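Local coordinates for protein CRISPR-associated endonuclease Cas12b (Alicyclobacillus acidoterrestris, PDB 5U31) that cleaves DNA under the direction of a guide RNA in bacterial antiviral defence, after recognising a protospacer adjacent motif in the target, at residues Val34-Glu39 with Phe381-Asp385; Leu41-Glu47 with Met229-Glu233; Gln223-Arg228 with Ile391-Phe395. The protein carries 3 engineered substitutions. All coordinates share one frame; numbering follows the deposited sequence.

Interaction 1. Residues Val34-Glu39 with Phe381-Asp385; sequences VRYYTE and FTLPD. With SO4 (sulfate ion), chain F; nucleotides of chain B.
Arg35 and Pro384 provide the polar link between helix 17-45 and the loop that follows helix 358-374. Arg35 NH1 donates to Pro384 O with an N-H...O angle of 141°; the modelled separation of 2.5 Å should not be taken literally at this resolution. The acceptor lies near the guanidinium plane, at its edge, whereas from the acceptor's side the donor sits above the carbonyl plane, 40° out of it. An extended Arg35 chain, with CG anti to the backbone N (chi1 -172°), carries the guanidinium out to this carbonyl, across Leu383 at about a right angle. Asp385 OD1, 4.5 Å from Arg35 NH1, adds charge proximity alone, since no N-H is directed at it; Asp385 OD2 is hydrogen-bonded to the backbone N of Ala388 and of Thr387.

Carbon contacts make up the rest. Leu383 CB covers one face of the Arg35 guanidinium, offset toward its rim, and lies 3.4 Å from NH1. Pro384 CG meets Val34 CG1 at 3.7 Å. The Thr38 methyl meets the loop, CG2 being 3.8 Å from Leu383 CD1 and 4.0 Å from Phe381 CZ, while its hydroxyl returns to the helix: OG1 donates to Val34 O, which also accepts from Thr38 N.

At the margins, Glu39 forms its salt bridge with Arg76, and Thr382 OG1 makes weak contacts with the phosphodiester link between A97 and C98 of the RNA, chain B.

Both segments belong to the REC1 domain. The chemistry implies that, between these segments, one charged donor on a backbone carbonyl acts together with carbon contacts, the Thr38 hydroxyl being satisfied inside its own helix.

Interaction 2. Residues Leu41-Glu47 with Met229-Glu233; sequences LSLLRQE and MMSWE. With nucleotides of chain C.
Arg45 and Trp232 approach from opposite directions, and Trp232 CH2 lies over the centre of one face of the guanidinium, 3.3 Å from Arg45 CZ. The two planes are 62° apart, so this is not a parallel stack. Glu47 CB covers the opposite guanidinium face. At the edge, Arg45 NE donates to Glu233 OE2 (2.9 Å, N-H...O angle 132°), in the guanidinium plane but from above the carboxylate plane. Glu233 bends at chi2, which brings its carboxylate back to the arginine; the same OE2 is bonded to Tyr104. With Glu47, whose OE1 is a long 3.6 Å from Arg45 NE with no N-H directed at it, a pairing of charges only, and which pairs more strongly with Arg101, these residues form a salt-bridge network. It joins the C-terminal end of helix 17-45 to helix 216-257 within the REC1 domain, where the axes of the short segments 41-45 and 229-233 come within 12.5 Å, at 42°. One turn earlier the contact is apolar. Leu41 and selenomethionine Met229 lie alongside, running in opposite senses, with Leu41 CD1 3.8 Å from Met229 CG. The Met229 chain turns at chi2, and its methyl CE ends against the backbone of Ser42, 3.6 Å from CA.

Interaction 3. Residues Gln223-Arg228 with Ile391-Phe395; sequences QQAIER and IWTRF. With nucleotides of chain C; nucleotides of chain B.
Arg394 and Glu227 face each other end-on, and the arginine can be traced from its root to that meeting. Its CB points toward helix 216-257, and CG lies beside the backbone N (chi1 -65°); from there the chain runs extended to NE. CG and CD pass the amide of Gln224, each 3.9 Å from its NE2. NE comes next, 3.6 Å from Gln224 CD, and CZ lies under Gln224 CG, which sits over the centre of one guanidinium face, also at 3.6 Å. The Gln224 amide and guanidinium planes are 10° apart, hence stacked, and the two chains pass in opposite directions.

At the tip, NH1 donates to Glu227 OE1 and NH2 to Glu227 OE2, both modelled at 2.6 Å. Each oxygen uses its syn lone pair, and carboxylate and guanidinium are nearly coplanar (20°), the evidence for a bidentate salt bridge. Gln223 stands at the NH1 edge, where its NE2 hydrogen-bonds to a DNA phosphate and, more weakly, to Glu227 OE1.

Gln224 is held in place by its own amide: NE2 donates to Trp392 O at 3.3 Å and also to Asp220, whose other oxygen accepts from Arg394 N. Beyond the carbonyl, Trp392 turns away from the helix, and its NE1 donates to G95 O3' of the RNA, chain B, at 3.0 Å. Ile391 CG2 meets the edge of the Arg228 guanidinium, whose NH2 is hydrogen-bonded to Thr382 O.

The Arg394-Glu227 salt bridge and the Gln224-Trp392 bond cross the boundary between the REC1 and WED-II domains, with bound DNA and guide RNA alongside. The Arg394 side chain lies about 7 Å from Gly479, whose amide nitrogen binds the phosphate lock of the target strand, which places this interdomain salt bridge close to that site.

In the fold
From the N terminus, helix 17-45 carries 34-39 and most of 41-47, which runs on past its C-terminal end, and helix 216-257 supplies the adjoining segments 223-228 and 229-233. Interaction 2 closes the first loop, from 41-47 to 229-233, and is nested inside the longer loop that interaction 1 closes at 381-385. Interaction 3 starts at 223-228, within both loops, and ends beyond them at 391-395, so it crosses both. The nested pair touch, Phe381 packing on Trp232 and Met229 SE; at the crossing of 1 and 3, Arg228 NH2 probably bonds to Thr382 O. Interactions 1 and 2 thus tie REC1 elements together, while interaction 3 continues to the first strand of WED-II.

Interaction 1. Residues Val34-Glu39 with Phe381-Asp385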
# COMPACT_ATOMS: atom_id res chain seq x y z
N VAL A 34 25.09 -19.94 2.44
CA VAL A 34 24.89 -18.51 2.19
C VAL A 34 25.38 -17.69 3.38
O VAL A 34 26.04 -16.66 3.21
CB VAL A 34 23.42 -18.22 1.87
CG1 VAL A 34 23.18 -16.72 1.85
CG2 VAL A 34 23.04 -18.82 0.54
N ARG A 35 25.10 -18.15 4.60
CA ARG A 35 25.58 -17.44 5.78
C ARG A 35 27.10 -17.41 5.82
O ARG A 35 27.70 -16.39 6.18
CB ARG A 35 25.02 -18.09 7.05
CG ARG A 35 25.29 -17.32 8.32
CD ARG A 35 24.68 -18.02 9.52
NE ARG A 35 24.82 -17.26 10.75
CZ ARG A 35 23.85 -16.53 11.29
NH1 ARG A 35 22.66 -16.46 10.71
NH2 ARG A 35 24.06 -15.86 12.42
N TYR A 36 27.75 -18.52 5.43
CA TYR A 36 29.21 -18.57 5.45
C TYR A 36 29.80 -17.52 4.52
O TYR A 36 30.71 -16.78 4.91
CB TYR A 36 29.69 -19.98 5.07
CG TYR A 36 31.15 -20.03 4.71
CD1 TYR A 36 31.56 -20.16 3.38
CD2 TYR A 36 32.13 -19.92 5.68
CE1 TYR A 36 32.90 -20.20 3.05
CE2 TYR A 36 33.48 -19.95 5.35
CZ TYR A 36 33.85 -20.09 4.04
OH TYR A 36 35.18 -20.12 3.71
N TYR A 37 29.30 -17.44 3.28
CA TYR A 37 29.86 -16.49 2.33
C TYR A 37 29.45 -15.06 2.66
O TYR A 37 30.25 -14.13 2.49
CB TYR A 37 29.41 -16.85 0.91
CG TYR A 37 30.00 -18.14 0.39
CD1 TYR A 37 31.36 -18.25 0.13
CD2 TYR A 37 29.19 -19.23 0.13
CE1 TYR A 37 31.90 -19.44 -0.36
CE2 TYR A 37 29.72 -20.42 -0.35
CZ TYR A 37 31.07 -20.51 -0.59
OH TYR A 37 31.58 -21.70 -1.07
N THR A 38 28.22 -14.87 3.13
CA THR A 38 27.80 -13.54 3.54
C THR A 38 28.65 -13.02 4.69
O THR A 38 29.13 -11.88 4.65
CB THR A 38 26.32 -13.56 3.92
OG1 THR A 38 25.55 -13.95 2.78
CG2 THR A 38 25.87 -12.19 4.36
N GLU A 39 28.88 -13.84 5.70
CA GLU A 39 29.76 -13.43 6.79
C GLU A 39 31.16 -13.10 6.29
O GLU A 39 31.80 -12.17 6.79
CB GLU A 39 29.80 -14.53 7.86
CG GLU A 39 30.60 -14.20 9.09
CD GLU A 39 30.51 -15.30 10.12
OE1 GLU A 39 29.39 -15.81 10.35
OE2 GLU A 39 31.55 -15.68 10.69
N PHE A 381 21.90 -5.02 9.45
CA PHE A 381 22.53 -6.14 8.76
C PHE A 381 22.13 -7.42 9.48
O PHE A 381 22.36 -7.54 10.69
CB PHE A 381 24.05 -5.97 8.74
CG PHE A 381 24.79 -7.15 8.18
CD1 PHE A 381 24.90 -7.33 6.81
CD2 PHE A 381 25.39 -8.08 9.02
CE1 PHE A 381 25.58 -8.42 6.30
CE2 PHE A 381 26.07 -9.17 8.51
CZ PHE A 381 26.17 -9.34 7.15
N THR A 382 21.53 -8.35 8.75
CA THR A 382 21.06 -9.60 9.34
C THR A 382 21.48 -10.77 8.47
O THR A 382 21.08 -10.85 7.30
CB THR A 382 19.54 -9.60 9.51
OG1 THR A 382 18.91 -9.38 8.25
CG2 THR A 382 19.10 -8.51 10.49
N LEU A 383 22.29 -11.66 9.03
CA LEU A 383 22.69 -12.87 8.33
C LEU A 383 21.48 -13.76 8.07
O LEU A 383 20.52 -13.76 8.84
CB LEU A 383 23.73 -13.65 9.14
CG LEU A 383 25.15 -13.15 9.38
CD1 LEU A 383 25.76 -12.66 8.08
CD2 LEU A 383 25.20 -12.06 10.44
N PRO A 384 21.51 -14.56 7.00
CA PRO A 384 20.46 -15.57 6.82
C PRO A 384 20.54 -16.63 7.90
O PRO A 384 21.59 -16.90 8.48
CB PRO A 384 20.79 -16.17 5.45
CG PRO A 384 22.24 -15.97 5.30
CD PRO A 384 22.52 -14.63 5.93
N ASP A 385 19.39 -17.25 8.16
CA ASP A 385 19.28 -18.34 9.12
C ASP A 385 18.29 -19.36 8.59
O ASP A 385 17.28 -18.99 7.98
CB ASP A 385 18.83 -17.84 10.49
CG ASP A 385 18.59 -18.97 11.46
OD1 ASP A 385 19.57 -19.53 11.98
OD2 ASP A 385 17.41 -19.30 11.70
S SO4 F . 37.49 -19.80 7.10
O1 SO4 F . 36.67 -18.79 7.77
O2 SO4 F . 38.86 -19.68 7.58
O3 SO4 F . 36.96 -21.13 7.39
O4 SO4 F . 37.48 -19.59 5.65
P C B 98 16.12 -6.87 7.73
OP1 C B 98 16.95 -6.76 8.95
OP2 C B 98 14.72 -7.34 7.86
O5' C B 98 16.13 -5.46 6.98
C5' C B 98 17.36 -4.85 6.63
C4' C B 98 17.16 -3.73 5.65
O4' C B 98 16.46 -4.21 4.48
C3' C B 98 16.32 -2.57 6.13
O3' C B 98 17.06 -1.68 6.94
C2' C B 98 15.83 -1.95 4.83
O2' C B 98 16.85 -1.15 4.25
C1' C B 98 15.64 -3.19 3.96
N1 C B 98 14.24 -3.66 3.96
C2 C B 98 13.28 -2.94 3.25
O2 C B 98 13.62 -1.92 2.64
N3 C B 98 12.00 -3.35 3.25
C4 C B 98 11.66 -4.45 3.92
N4 C B 98 10.38 -4.81 3.88
C5 C B 98 12.61 -5.22 4.65
C6 C B 98 13.88 -4.79 4.64
P A B 97 13.73 -12.01 5.57
OP1 A B 97 13.99 -12.61 6.89
OP2 A B 97 12.34 -11.67 5.18
O5' A B 97 14.61 -10.68 5.49
C5' A B 97 16.00 -10.73 5.75
C4' A B 97 16.72 -9.60 5.06
O4' A B 97 16.43 -9.62 3.64
C3' A B 97 16.32 -8.21 5.49
O3' A B 97 16.91 -7.82 6.71
C2' A B 97 16.76 -7.37 4.30
O2' A B 97 18.17 -7.20 4.30
C1' A B 97 16.40 -8.30 3.14
N9 A B 97 15.04 -8.00 2.66
C8 A B 97 13.86 -8.64 2.98
N7 A B 97 12.81 -8.12 2.40
C5 A B 97 13.32 -7.05 1.68
C6 A B 97 12.71 -6.08 0.85
N6 A B 97 11.41 -6.03 0.60
N1 A B 97 13.52 -5.16 0.28
C2 A B 97 14.83 -5.21 0.53
N3 A B 97 15.52 -6.06 1.29
C4 A B 97 14.69 -6.97 1.84

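Interaction 2. Residues Leu41-Glu47 with Met229-Glu233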
# COMPACT_ATOMS: atom_id res chain seq x y z
N LEU A 41 31.87 -11.84 3.26
CA LEU A 41 31.74 -10.53 2.62
C LEU A 41 31.74 -9.41 3.64
O LEU A 41 32.35 -8.35 3.42
CB LEU A 41 30.47 -10.49 1.77
CG LEU A 41 30.47 -11.37 0.52
CD1 LEU A 41 29.09 -11.37 -0.13
CD2 LEU A 41 31.53 -10.89 -0.46
N SER A 42 31.07 -9.61 4.78
CA SER A 42 31.00 -8.56 5.79
C SER A 42 32.36 -8.26 6.40
O SER A 42 32.62 -7.12 6.80
CB SER A 42 30.00 -8.94 6.89
OG SER A 42 30.39 -10.13 7.54
N LEU A 43 33.24 -9.26 6.48
CA LEU A 43 34.58 -9.00 7.00
C LEU A 43 35.43 -8.26 5.97
O LEU A 43 36.18 -7.34 6.33
CB LEU A 43 35.25 -10.31 7.41
CG LEU A 43 34.52 -11.09 8.50
CD1 LEU A 43 35.21 -12.40 8.76
CD2 LEU A 43 34.42 -10.27 9.77
N LEU A 44 35.33 -8.63 4.69
CA LEU A 44 36.05 -7.89 3.67
C LEU A 44 35.65 -6.42 3.66
O LEU A 44 36.47 -5.54 3.39
CB LEU A 44 35.81 -8.50 2.29
CG LEU A 44 36.17 -9.98 2.13
CD1 LEU A 44 35.76 -10.48 0.76
CD2 LEU A 44 37.65 -10.20 2.38
N ARG A 45 34.38 -6.14 3.98
CA ARG A 45 33.86 -4.78 3.99
C ARG A 45 34.54 -3.92 5.05
O ARG A 45 34.75 -2.72 4.84
CB ARG A 45 32.35 -4.83 4.21
CG ARG A 45 31.66 -3.50 4.30
CD ARG A 45 30.16 -3.70 4.44
NE ARG A 45 29.48 -2.43 4.67
CZ ARG A 45 29.17 -1.97 5.88
NH1 ARG A 45 29.49 -2.68 6.96
NH2 ARG A 45 28.55 -0.81 6.01
N GLN A 46 34.93 -4.54 6.17
CA GLN A 46 35.58 -3.90 7.32
C GLN A 46 35.03 -2.50 7.61
O GLN A 46 35.77 -1.52 7.74
CB GLN A 46 37.10 -3.88 7.17
CG GLN A 46 37.63 -3.47 5.82
CD GLN A 46 38.94 -4.16 5.49
OE1 GLN A 46 40.00 -3.74 5.94
NE2 GLN A 46 38.86 -5.22 4.71
N GLU A 47 33.71 -2.43 7.72
CA GLU A 47 33.01 -1.27 8.26
C GLU A 47 32.07 -1.76 9.35
O GLU A 47 31.89 -2.97 9.55
CB GLU A 47 32.25 -0.51 7.17
CG GLU A 47 33.15 0.20 6.18
CD GLU A 47 32.38 0.81 5.02
OE1 GLU A 47 32.03 0.06 4.08
OE2 GLU A 47 32.12 2.03 5.05
N MSE A 229 23.93 -8.96 -0.29
CA MSE A 229 24.99 -8.04 0.07
C MSE A 229 24.96 -6.79 -0.81
O MSE A 229 25.40 -5.72 -0.40
CB MSE A 229 26.34 -8.74 -0.05
CG MSE A 229 27.36 -8.20 0.91
SE MSE A 229 26.73 -8.36 2.74
CE MSE A 229 28.29 -7.59 3.61
N MSE A 230 24.43 -6.95 -2.01
CA MSE A 230 24.31 -5.82 -2.91
C MSE A 230 23.14 -4.91 -2.54
O MSE A 230 23.32 -3.70 -2.44
CB MSE A 230 24.15 -6.31 -4.35
CG MSE A 230 25.44 -6.80 -4.95
SE MSE A 230 25.19 -7.48 -6.75
CE MSE A 230 27.03 -7.40 -7.39
N SER A 231 21.95 -5.48 -2.33
CA SER A 231 20.81 -4.64 -2.00
C SER A 231 21.00 -3.95 -0.67
O SER A 231 20.56 -2.81 -0.49
CB SER A 231 19.51 -5.46 -2.00
OG SER A 231 19.36 -6.19 -0.80
N TRP A 232 21.66 -4.61 0.28
CA TRP A 232 21.88 -3.98 1.57
C TRP A 232 22.84 -2.81 1.45
O TRP A 232 22.57 -1.73 1.99
CB TRP A 232 22.40 -5.03 2.55
CG TRP A 232 22.90 -4.50 3.83
CD1 TRP A 232 22.16 -4.03 4.87
CD2 TRP A 232 24.27 -4.42 4.23
NE1 TRP A 232 22.99 -3.65 5.90
CE2 TRP A 232 24.29 -3.88 5.53
CE3 TRP A 232 25.47 -4.75 3.61
CZ2 TRP A 232 25.48 -3.67 6.22
CZ3 TRP A 232 26.65 -4.54 4.30
CH2 TRP A 232 26.64 -4.00 5.59
N GLU A 233 23.94 -2.98 0.72
CA GLU A 233 24.84 -1.86 0.48
C GLU A 233 24.13 -0.73 -0.26
O GLU A 233 24.41 0.45 -0.01
CB GLU A 233 26.07 -2.32 -0.30
CG GLU A 233 27.15 -2.96 0.54
CD GLU A 233 28.01 -1.95 1.27
OE1 GLU A 233 27.64 -0.76 1.31
OE2 GLU A 233 29.07 -2.35 1.79
P DT C 17 16.19 1.78 -4.93
OP1 DT C 17 17.10 2.87 -4.52
OP2 DT C 17 15.55 1.78 -6.27
O5' DT C 17 16.96 0.38 -4.83
C5' DT C 17 17.54 -0.02 -3.60
C4' DT C 17 18.04 -1.46 -3.70
O4' DT C 17 17.02 -2.36 -3.18
C3' DT C 17 18.35 -1.93 -5.13
O3' DT C 17 19.62 -2.57 -5.16
C2' DT C 17 17.22 -2.92 -5.43
C1' DT C 17 16.92 -3.46 -4.04
N1 DT C 17 15.56 -4.06 -3.91
C2 DT C 17 15.36 -5.05 -2.98
O2 DT C 17 16.24 -5.48 -2.27
N3 DT C 17 14.08 -5.54 -2.93
C4 DT C 17 13.00 -5.13 -3.69
O4 DT C 17 11.88 -5.62 -3.56
C5 DT C 17 13.28 -4.08 -4.64
C7 DT C 17 12.18 -3.55 -5.51
C6 DT C 17 14.53 -3.60 -4.70

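Interaction 3. Residues Gln223-Arg228 with Ile391-Phe395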
# COMPACT_ATOMS: atom_id res chain seq x y z
N GLN A 223 25.92 -16.97 -5.13
CA GLN A 223 25.13 -15.91 -5.76
C GLN A 223 24.16 -15.28 -4.77
O GLN A 223 24.02 -14.06 -4.72
CB GLN A 223 24.37 -16.45 -6.97
CG GLN A 223 23.53 -15.37 -7.64
CD GLN A 223 22.79 -15.86 -8.86
OE1 GLN A 223 23.12 -16.89 -9.44
NE2 GLN A 223 21.76 -15.11 -9.25
N GLN A 224 23.48 -16.10 -3.96
CA GLN A 224 22.50 -15.57 -3.03
C GLN A 224 23.14 -14.74 -1.93
O GLN A 224 22.45 -13.93 -1.30
CB GLN A 224 21.66 -16.71 -2.44
CG GLN A 224 20.70 -17.32 -3.46
CD GLN A 224 19.67 -18.23 -2.84
OE1 GLN A 224 18.76 -17.77 -2.14
NE2 GLN A 224 19.79 -19.52 -3.09
N ALA A 225 24.44 -14.92 -1.70
CA ALA A 225 25.16 -14.08 -0.75
C ALA A 225 25.52 -12.74 -1.38
O ALA A 225 25.44 -11.70 -0.72
CB ALA A 225 26.42 -14.80 -0.26
N ILE A 226 25.92 -12.76 -2.65
CA ILE A 226 26.18 -11.53 -3.38
C ILE A 226 24.90 -10.69 -3.47
O ILE A 226 24.93 -9.47 -3.26
CB ILE A 226 26.74 -11.85 -4.78
CG1 ILE A 226 28.06 -12.62 -4.66
CG2 ILE A 226 26.95 -10.59 -5.57
CD1 ILE A 226 29.21 -11.79 -4.15
N GLU A 227 23.77 -11.34 -3.76
CA GLU A 227 22.51 -10.62 -3.93
C GLU A 227 22.16 -9.82 -2.69
O GLU A 227 21.96 -8.60 -2.75
CB GLU A 227 21.40 -11.61 -4.25
CG GLU A 227 21.57 -12.33 -5.54
CD GLU A 227 20.60 -13.46 -5.66
OE1 GLU A 227 20.76 -14.31 -6.56
OE2 GLU A 227 19.66 -13.50 -4.84
N ARG A 228 22.06 -10.50 -1.54
CA ARG A 228 21.65 -9.81 -0.32
C ARG A 228 22.67 -8.76 0.08
O ARG A 228 22.31 -7.75 0.71
CB ARG A 228 21.43 -10.82 0.80
CG ARG A 228 22.70 -11.48 1.28
CD ARG A 228 22.40 -12.61 2.24
NE ARG A 228 21.68 -12.17 3.43
CZ ARG A 228 20.47 -12.59 3.77
NH1 ARG A 228 19.83 -13.47 3.02
NH2 ARG A 228 19.89 -12.13 4.87
N ILE A 391 16.57 -18.31 3.51
CA ILE A 391 16.55 -18.29 2.07
C ILE A 391 16.25 -19.70 1.60
O ILE A 391 16.24 -20.65 2.38
CB ILE A 391 17.87 -17.72 1.48
CG1 ILE A 391 19.09 -18.43 2.07
CG2 ILE A 391 17.94 -16.22 1.72
CD1 ILE A 391 19.53 -19.65 1.28
N TRP A 392 15.96 -19.85 0.31
CA TRP A 392 15.49 -21.12 -0.23
C TRP A 392 16.45 -21.62 -1.30
O TRP A 392 16.98 -20.82 -2.08
CB TRP A 392 14.08 -20.98 -0.78
CG TRP A 392 13.20 -20.12 0.09
CD1 TRP A 392 12.82 -18.84 -0.15
CD2 TRP A 392 12.63 -20.49 1.35
NE1 TRP A 392 12.04 -18.38 0.88
CE2 TRP A 392 11.90 -19.38 1.81
CE3 TRP A 392 12.65 -21.65 2.12
CZ2 TRP A 392 11.21 -19.39 3.02
CZ3 TRP A 392 11.96 -21.67 3.32
CH2 TRP A 392 11.25 -20.55 3.76
N THR A 393 16.67 -22.93 -1.35
CA THR A 393 17.51 -23.50 -2.39
C THR A 393 16.84 -23.31 -3.74
O THR A 393 15.65 -23.61 -3.91
CB THR A 393 17.79 -24.98 -2.13
OG1 THR A 393 16.90 -25.78 -2.91
CG2 THR A 393 17.59 -25.32 -0.67
N ARG A 394 17.59 -22.80 -4.71
CA ARG A 394 17.06 -22.63 -6.05
C ARG A 394 17.35 -23.86 -6.90
O ARG A 394 18.21 -24.68 -6.58
CB ARG A 394 17.66 -21.39 -6.72
CG ARG A 394 17.27 -20.09 -6.05
CD ARG A 394 18.09 -18.94 -6.59
NE ARG A 394 17.79 -17.69 -5.90
CZ ARG A 394 18.44 -16.55 -6.11
NH1 ARG A 394 19.43 -16.50 -6.98
NH2 ARG A 394 18.08 -15.46 -5.44
N PHE A 395 16.60 -23.98 -8.00
CA PHE A 395 16.75 -25.09 -8.93
C PHE A 395 16.53 -24.55 -10.33
O PHE A 395 15.42 -24.12 -10.66
CB PHE A 395 15.74 -26.20 -8.62
CG PHE A 395 16.27 -27.29 -7.74
CD1 PHE A 395 16.95 -28.36 -8.29
CD2 PHE A 395 16.07 -27.26 -6.38
CE1 PHE A 395 17.44 -29.36 -7.50
CE2 PHE A 395 16.55 -28.27 -5.57
CZ PHE A 395 17.24 -29.32 -6.14
P DT C 19 20.47 -8.73 -9.34
OP1 DT C 19 21.79 -9.13 -9.86
OP2 DT C 19 19.72 -7.68 -10.06
O5' DT C 19 19.44 -9.96 -9.17
C5' DT C 19 19.88 -11.16 -8.58
C4' DT C 19 18.72 -11.99 -8.03
O4' DT C 19 17.72 -11.17 -7.40
C3' DT C 19 17.92 -12.78 -9.04
O3' DT C 19 18.65 -13.92 -9.48
C2' DT C 19 16.73 -13.19 -8.18
C1' DT C 19 16.52 -11.93 -7.31
N1 DT C 19 15.38 -11.11 -7.75
C2 DT C 19 14.10 -11.48 -7.40
O2 DT C 19 13.85 -12.46 -6.72
N3 DT C 19 13.11 -10.66 -7.87
C4 DT C 19 13.27 -9.53 -8.65
O4 DT C 19 12.32 -8.86 -9.02
C5 DT C 19 14.63 -9.19 -8.98
C7 DT C 19 14.93 -7.98 -9.82
C6 DT C 19 15.61 -9.99 -8.53
P G B 95 6.19 -15.27 -1.38
OP1 G B 95 5.85 -16.28 -0.33
OP2 G B 95 5.74 -13.86 -1.24
O5' G B 95 7.76 -15.26 -1.58
C5' G B 95 8.48 -16.48 -1.70
C4' G B 95 9.97 -16.24 -1.63
O4' G B 95 10.42 -15.64 -2.87
C3' G B 95 10.41 -15.26 -0.57
O3' G B 95 10.49 -15.86 0.72
C2' G B 95 11.74 -14.75 -1.11
O2' G B 95 12.79 -15.66 -0.84
C1' G B 95 11.48 -14.75 -2.61
N9 G B 95 11.13 -13.43 -3.17
C8 G B 95 9.88 -12.95 -3.49
N7 G B 95 9.92 -11.74 -4.00
C5 G B 95 11.27 -11.41 -4.01
C6 G B 95 11.94 -10.24 -4.45
O6 G B 95 11.46 -9.21 -4.93
N1 G B 95 13.31 -10.34 -4.29
C2 G B 95 13.96 -11.43 -3.77
N2 G B 95 15.30 -11.35 -3.69
N3 G B 95 13.36 -12.53 -3.36
C4 G B 95 12.03 -12.45 -3.51
P A B 96 10.23 -14.96 2.01
OP1 A B 96 10.04 -15.83 3.19
OP2 A B 96 9.18 -13.99 1.61
O5' A B 96 11.61 -14.19 2.19
C5' A B 96 12.80 -14.93 2.40
C4' A B 96 14.02 -14.05 2.26
O4' A B 96 14.14 -13.59 0.89
C3' A B 96 14.02 -12.76 3.07
O3' A B 96 14.37 -12.95 4.43
C2' A B 96 15.00 -11.90 2.30
O2' A B 96 16.33 -12.31 2.57
C1' A B 96 14.67 -12.29 0.86
N9 A B 96 13.67 -11.38 0.25
C8 A B 96 12.31 -11.53 0.20
N7 A B 96 11.70 -10.55 -0.43
C5 A B 96 12.72 -9.69 -0.80
C6 A B 96 12.75 -8.47 -1.50
N6 A B 96 11.67 -7.85 -1.96
N1 A B 96 13.94 -7.88 -1.71
C2 A B 96 15.04 -8.49 -1.25
N3 A B 96 15.15 -9.63 -0.58
C4 A B 96 13.94 -10.20 -0.39